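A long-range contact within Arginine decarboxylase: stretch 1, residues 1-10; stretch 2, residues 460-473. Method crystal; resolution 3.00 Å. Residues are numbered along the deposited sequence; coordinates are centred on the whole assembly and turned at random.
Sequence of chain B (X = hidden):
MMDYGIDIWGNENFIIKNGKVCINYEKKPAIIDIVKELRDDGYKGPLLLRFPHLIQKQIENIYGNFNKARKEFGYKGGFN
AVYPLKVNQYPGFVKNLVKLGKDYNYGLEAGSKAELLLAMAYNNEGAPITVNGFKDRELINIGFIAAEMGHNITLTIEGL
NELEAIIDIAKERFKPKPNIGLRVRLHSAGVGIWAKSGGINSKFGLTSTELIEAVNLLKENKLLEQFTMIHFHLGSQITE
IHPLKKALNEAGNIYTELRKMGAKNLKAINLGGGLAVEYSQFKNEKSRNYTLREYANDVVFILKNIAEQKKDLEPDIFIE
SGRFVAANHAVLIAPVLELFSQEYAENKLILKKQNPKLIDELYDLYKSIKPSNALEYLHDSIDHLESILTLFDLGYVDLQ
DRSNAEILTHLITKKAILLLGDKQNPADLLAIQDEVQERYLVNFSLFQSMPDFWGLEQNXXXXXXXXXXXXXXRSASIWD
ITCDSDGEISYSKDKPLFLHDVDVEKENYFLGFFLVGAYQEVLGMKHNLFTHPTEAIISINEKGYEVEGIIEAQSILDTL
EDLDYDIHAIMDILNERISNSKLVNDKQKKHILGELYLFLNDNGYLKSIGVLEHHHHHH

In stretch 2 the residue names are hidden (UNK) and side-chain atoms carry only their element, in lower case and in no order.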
# COMPACT_ATOMS: atom_id res chain seq x y z
N MSE B 1 -26.58 -5.96 24.73
CA MSE B 1 -26.98 -6.22 23.31
C MSE B 1 -25.75 -6.05 22.44
O MSE B 1 -24.65 -5.90 22.95
CB MSE B 1 -28.05 -5.22 22.87
CG MSE B 1 -28.72 -5.60 21.56
SE MSE B 1 -29.71 -4.16 20.72
CE MSE B 1 -31.42 -4.42 21.57
N MSE B 2 -25.96 -6.07 21.13
CA MSE B 2 -24.88 -5.90 20.16
C MSE B 2 -24.18 -4.56 20.38
O MSE B 2 -24.79 -3.50 20.23
CB MSE B 2 -25.45 -5.95 18.75
CG MSE B 2 -24.45 -5.65 17.65
SE MSE B 2 -23.33 -7.16 17.20
CE MSE B 2 -22.03 -7.06 18.65
N ASP B 3 -22.89 -4.60 20.74
CA ASP B 3 -22.12 -3.39 20.98
C ASP B 3 -20.90 -3.33 20.06
O ASP B 3 -20.08 -2.41 20.15
CB ASP B 3 -21.67 -3.31 22.45
CG ASP B 3 -20.67 -4.40 22.82
OD1 ASP B 3 -20.87 -5.57 22.44
OD2 ASP B 3 -19.67 -4.07 23.50
N TYR B 4 -20.78 -4.33 19.19
CA TYR B 4 -19.67 -4.40 18.25
C TYR B 4 -18.32 -4.38 18.99
O TYR B 4 -17.32 -3.87 18.47
CB TYR B 4 -19.75 -3.23 17.26
CG TYR B 4 -20.96 -3.31 16.34
CD1 TYR B 4 -20.95 -4.16 15.22
CD2 TYR B 4 -22.13 -2.59 16.61
CE1 TYR B 4 -22.08 -4.29 14.40
CE2 TYR B 4 -23.27 -2.72 15.80
CZ TYR B 4 -23.23 -3.57 14.70
OH TYR B 4 -24.35 -3.73 13.93
N GLY B 5 -18.31 -4.94 20.20
CA GLY B 5 -17.10 -4.99 21.00
C GLY B 5 -16.57 -3.62 21.37
O GLY B 5 -15.38 -3.45 21.65
N ILE B 6 -17.44 -2.63 21.38
CA ILE B 6 -17.03 -1.27 21.70
C ILE B 6 -16.29 -1.21 23.03
O ILE B 6 -15.63 -0.22 23.34
CB ILE B 6 -18.25 -0.33 21.74
CG1 ILE B 6 -17.79 1.12 21.88
CG2 ILE B 6 -19.18 -0.75 22.85
CD1 ILE B 6 -18.90 2.15 21.74
N ASP B 7 -16.39 -2.27 23.82
CA ASP B 7 -15.73 -2.29 25.12
C ASP B 7 -14.30 -2.82 25.04
O ASP B 7 -13.47 -2.49 25.88
CB ASP B 7 -16.55 -3.11 26.11
CG ASP B 7 -17.63 -2.28 26.80
OD1 ASP B 7 -18.47 -2.89 27.50
OD2 ASP B 7 -17.64 -1.04 26.64
N ILE B 8 -14.03 -3.62 24.02
CA ILE B 8 -12.70 -4.19 23.83
C ILE B 8 -11.74 -3.16 23.23
O ILE B 8 -10.80 -2.71 23.89
CB ILE B 8 -12.76 -5.40 22.91
CG1 ILE B 8 -13.77 -6.41 23.45
CG2 ILE B 8 -11.39 -6.01 22.78
CD1 ILE B 8 -13.95 -7.62 22.55
N TRP B 9 -12.00 -2.78 21.98
CA TRP B 9 -11.17 -1.81 21.28
C TRP B 9 -11.53 -0.37 21.63
O TRP B 9 -10.71 0.53 21.50
CB TRP B 9 -11.30 -1.98 19.76
CG TRP B 9 -12.69 -1.69 19.25
CD1 TRP B 9 -13.68 -2.60 19.06
CD2 TRP B 9 -13.25 -0.40 18.96
NE1 TRP B 9 -14.84 -1.96 18.67
CE2 TRP B 9 -14.60 -0.61 18.60
CE3 TRP B 9 -12.74 0.90 18.96
CZ2 TRP B 9 -15.46 0.44 18.26
CZ3 TRP B 9 -13.60 1.95 18.62
CH2 TRP B 9 -14.94 1.71 18.27
N GLY B 10 -12.77 -0.17 22.06
CA GLY B 10 -13.23 1.16 22.37
C GLY B 10 -12.77 1.81 23.65
O GLY B 10 -12.69 3.04 23.72
N UNK B 460 -9.68 -3.27 11.24
CA UNK B 460 -10.17 -2.14 12.02
C UNK B 460 -11.59 -2.36 12.47
O UNK B 460 -12.43 -2.85 11.71
c UNK B 460 -8.74 -0.53 10.72
c UNK B 460 -6.60 0.55 11.02
c UNK B 460 -6.15 0.01 9.82
c UNK B 460 -10.10 -0.85 11.23
c UNK B 460 -6.99 -0.80 9.07
c UNK B 460 -7.89 0.28 11.47
c UNK B 460 -8.28 -1.07 9.52
N UNK B 461 -11.89 -2.00 13.73
CA UNK B 461 -13.26 -2.18 14.20
C UNK B 461 -14.24 -1.46 13.31
O UNK B 461 -13.99 -0.34 12.86
c UNK B 461 -11.05 -1.37 14.76
c UNK B 461 -13.21 -1.63 15.63
c UNK B 461 -12.07 -0.65 15.59
N UNK B 462 -15.38 -2.10 13.06
CA UNK B 462 -16.42 -1.53 12.21
C UNK B 462 -17.80 -1.62 12.86
O UNK B 462 -18.22 -2.70 13.25
c UNK B 462 -16.45 -2.28 10.87
c UNK B 462 -14.93 -2.97 8.95
c UNK B 462 -17.59 -1.77 10.02
c UNK B 462 -15.11 -2.11 10.17
N UNK B 463 -18.49 -0.49 12.98
CA UNK B 463 -19.82 -0.48 13.58
C UNK B 463 -20.64 0.70 13.06
O UNK B 463 -20.09 1.77 12.78
c UNK B 463 -19.33 1.00 15.57
se UNK B 463 -19.35 1.14 17.48
c UNK B 463 -21.26 1.12 17.77
c UNK B 463 -19.75 -0.37 15.09
N UNK B 464 -21.97 0.53 12.92
CA UNK B 464 -22.84 1.60 12.43
C UNK B 464 -22.81 2.78 13.38
O UNK B 464 -22.52 2.62 14.56
c UNK B 464 -24.20 0.94 12.41
c UNK B 464 -23.87 -0.50 12.19
c UNK B 464 -22.73 -0.71 13.12
N UNK B 465 -23.11 3.97 12.87
CA UNK B 465 -23.09 5.15 13.71
C UNK B 465 -24.33 5.32 14.57
O UNK B 465 -24.31 6.05 15.57
c UNK B 465 -21.36 8.08 11.84
c UNK B 465 -22.89 6.40 12.87
c UNK B 465 -21.43 6.79 12.66
c UNK B 465 -20.69 5.66 11.96
N UNK B 466 -25.41 4.66 14.19
CA UNK B 466 -26.67 4.76 14.91
C UNK B 466 -27.46 3.48 14.74
O UNK B 466 -26.97 2.50 14.15
o UNK B 466 -28.67 6.60 12.41
c UNK B 466 -27.48 5.94 14.38
c UNK B 466 -28.00 5.70 12.97
o UNK B 466 -27.75 4.61 12.41
N UNK B 467 -28.69 3.49 15.24
CA UNK B 467 -29.58 2.34 15.16
C UNK B 467 -29.01 1.19 16.00
O UNK B 467 -29.27 0.01 15.73
n UNK B 467 -30.83 2.11 11.01
n UNK B 467 -31.29 3.86 9.60
c UNK B 467 -31.18 1.01 11.91
n UNK B 467 -33.02 2.66 10.55
c UNK B 467 -29.73 1.92 13.71
c UNK B 467 -31.13 1.45 13.35
c UNK B 467 -31.72 2.88 10.39
N UNK B 468 -28.25 1.54 17.03
CA UNK B 468 -27.61 0.57 17.93
C UNK B 468 -28.56 -0.00 18.97
O UNK B 468 -28.30 -1.08 19.53
c UNK B 468 -24.62 0.28 17.16
c UNK B 468 -24.27 2.50 18.33
c UNK B 468 -26.41 1.21 18.62
c UNK B 468 -25.28 1.57 17.65
N UNK B 469 -29.63 0.73 19.25
CA UNK B 469 -30.63 0.30 20.22
C UNK B 469 -31.40 -0.90 19.65
O UNK B 469 -32.11 -1.60 20.37
o UNK B 469 -32.06 1.52 18.19
o UNK B 469 -32.69 3.24 19.39
c UNK B 469 -31.58 1.46 20.54
c UNK B 469 -32.15 2.12 19.28
N UNK B 470 -31.24 -1.13 18.35
CA UNK B 470 -31.88 -2.24 17.64
C UNK B 470 -30.87 -3.35 17.39
O UNK B 470 -29.68 -3.09 17.26
c UNK B 470 -33.50 -0.72 16.41
c UNK B 470 -33.76 -0.02 15.09
o UNK B 470 -33.73 1.23 15.07
o UNK B 470 -34.00 -0.73 14.08
c UNK B 470 -32.43 -1.77 16.30
N UNK B 471 -31.35 -4.58 17.31
CA UNK B 471 -30.48 -5.73 17.09
C UNK B 471 -30.29 -6.00 15.60
O UNK B 471 -31.26 -6.26 14.89
c UNK B 471 -30.27 -8.24 17.69
o UNK B 471 -29.09 -7.80 19.72
c UNK B 471 -31.08 -6.95 17.78
c UNK B 471 -29.01 -8.20 18.54
o UNK B 471 -27.95 -8.59 18.03
N UNK B 472 -29.04 -5.95 15.10
CA UNK B 472 -28.76 -6.20 13.68
C UNK B 472 -29.11 -7.63 13.29
O UNK B 472 -28.90 -8.55 14.07
c UNK B 472 -27.27 -5.92 13.57
c UNK B 472 -26.76 -6.35 14.91
c UNK B 472 -27.79 -5.72 15.84
N UNK B 473 -29.62 -7.81 12.09
CA UNK B 473 -30.02 -9.13 11.64
C UNK B 473 -29.61 -9.43 10.21
O UNK B 473 -30.42 -9.89 9.41
c UNK B 473 -31.98 -9.29 13.18
c UNK B 473 -31.53 -9.26 11.72
o UNK B 473 -32.13 -8.13 11.07

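Position 460 carries seven side-chain carbons, one followed by a flat ring of six, and none of them reaches stretch 1; this is Phe 460. At position 461 three carbons close a ring onto the backbone nitrogen, which identifies Pro 461. Its CB sits almost exactly on the normal of the Trp 9 five-membered ring, 3.4 Å from Trp 9 CE2, so that a C-H group packs on the indole face. Position 462 opens a short strand and has four carbons, forked at the first with one arm two carbons long: Ile 462. Its side chain points away from stretch 1, leaving the backbone O to approach Tyr 4 CD1 at 3.7 Å.

Position 463 has an unbranched chain of two carbons, selenium and one more carbon, the signature of selenomethionine, Met 463. It turns back toward stretch 1 and lies between its two aromatic residues: CB packs 3.4 Å from Tyr 4 CG, while SE lies 4.0 Å from Trp 9 CZ2, at the edge of the indole and near its plane. The same SE is 4.4 Å from Ile 6 CD1. At 464 three carbons again close onto the nitrogen, giving Pro 464, whose CD lies 3.3 Å from Tyr 4 CZ and over the phenol face in a CH-pi contact.

The next three positions leave the interface. Position 465, four carbons forked at the second, is Leu 465; position 466, two carbons with two oxygens on the second, is compatible with Asp or its amide by shape, and its two oxygens make it Asp 466; position 467, three carbons, a nitrogen and a carbon bearing two further nitrogens, is Arg 467. At 468 four carbons forked at the second mark Leu 468, and the chain returns: CD2 meets the edge of the tyrosine ring 3.6 Å from Tyr 4 CE2.

Position 469 has two carbons, the second with two oxygens, and is Asp 469; its side chain points away, but its backbone O is 3.1 Å from Met 1 CE. Position 470, three carbons ending in two oxygens, is Glu 470, also directed away. The same composition at 471 gives Glu 471, whose carboxylate bends nearer, with OE2 3.7 Å from Met 2 CB. A third ring closed onto nitrogen, at 472, is Pro 472; its CG touches Met 2 CG at 3.7 Å and its CB lies 3.7 Å from Tyr 4 OH. Position 473, one carbon bearing an oxygen and a carbon, is Thr 473, out of reach.

No hydrogen bond crosses between the stretches; the contact is built on apolar packing. Tyr 4, in the Asp 3 to Ile 6 type I' turn, has the most surface covered by the other stretch, with Met 463 and Pro 464 over one face of its ring, Leu 468 at the edge and Pro 472 close by, while its hydroxyl is hydrogen-bonded elsewhere in the structure. Trp 9 NE1 donates to Tyr 4 O at 3.1 Å, tying together the two aromatic residues that receive the strand.

Stretch 2 460-473: FPIMPLDRLDEEPT
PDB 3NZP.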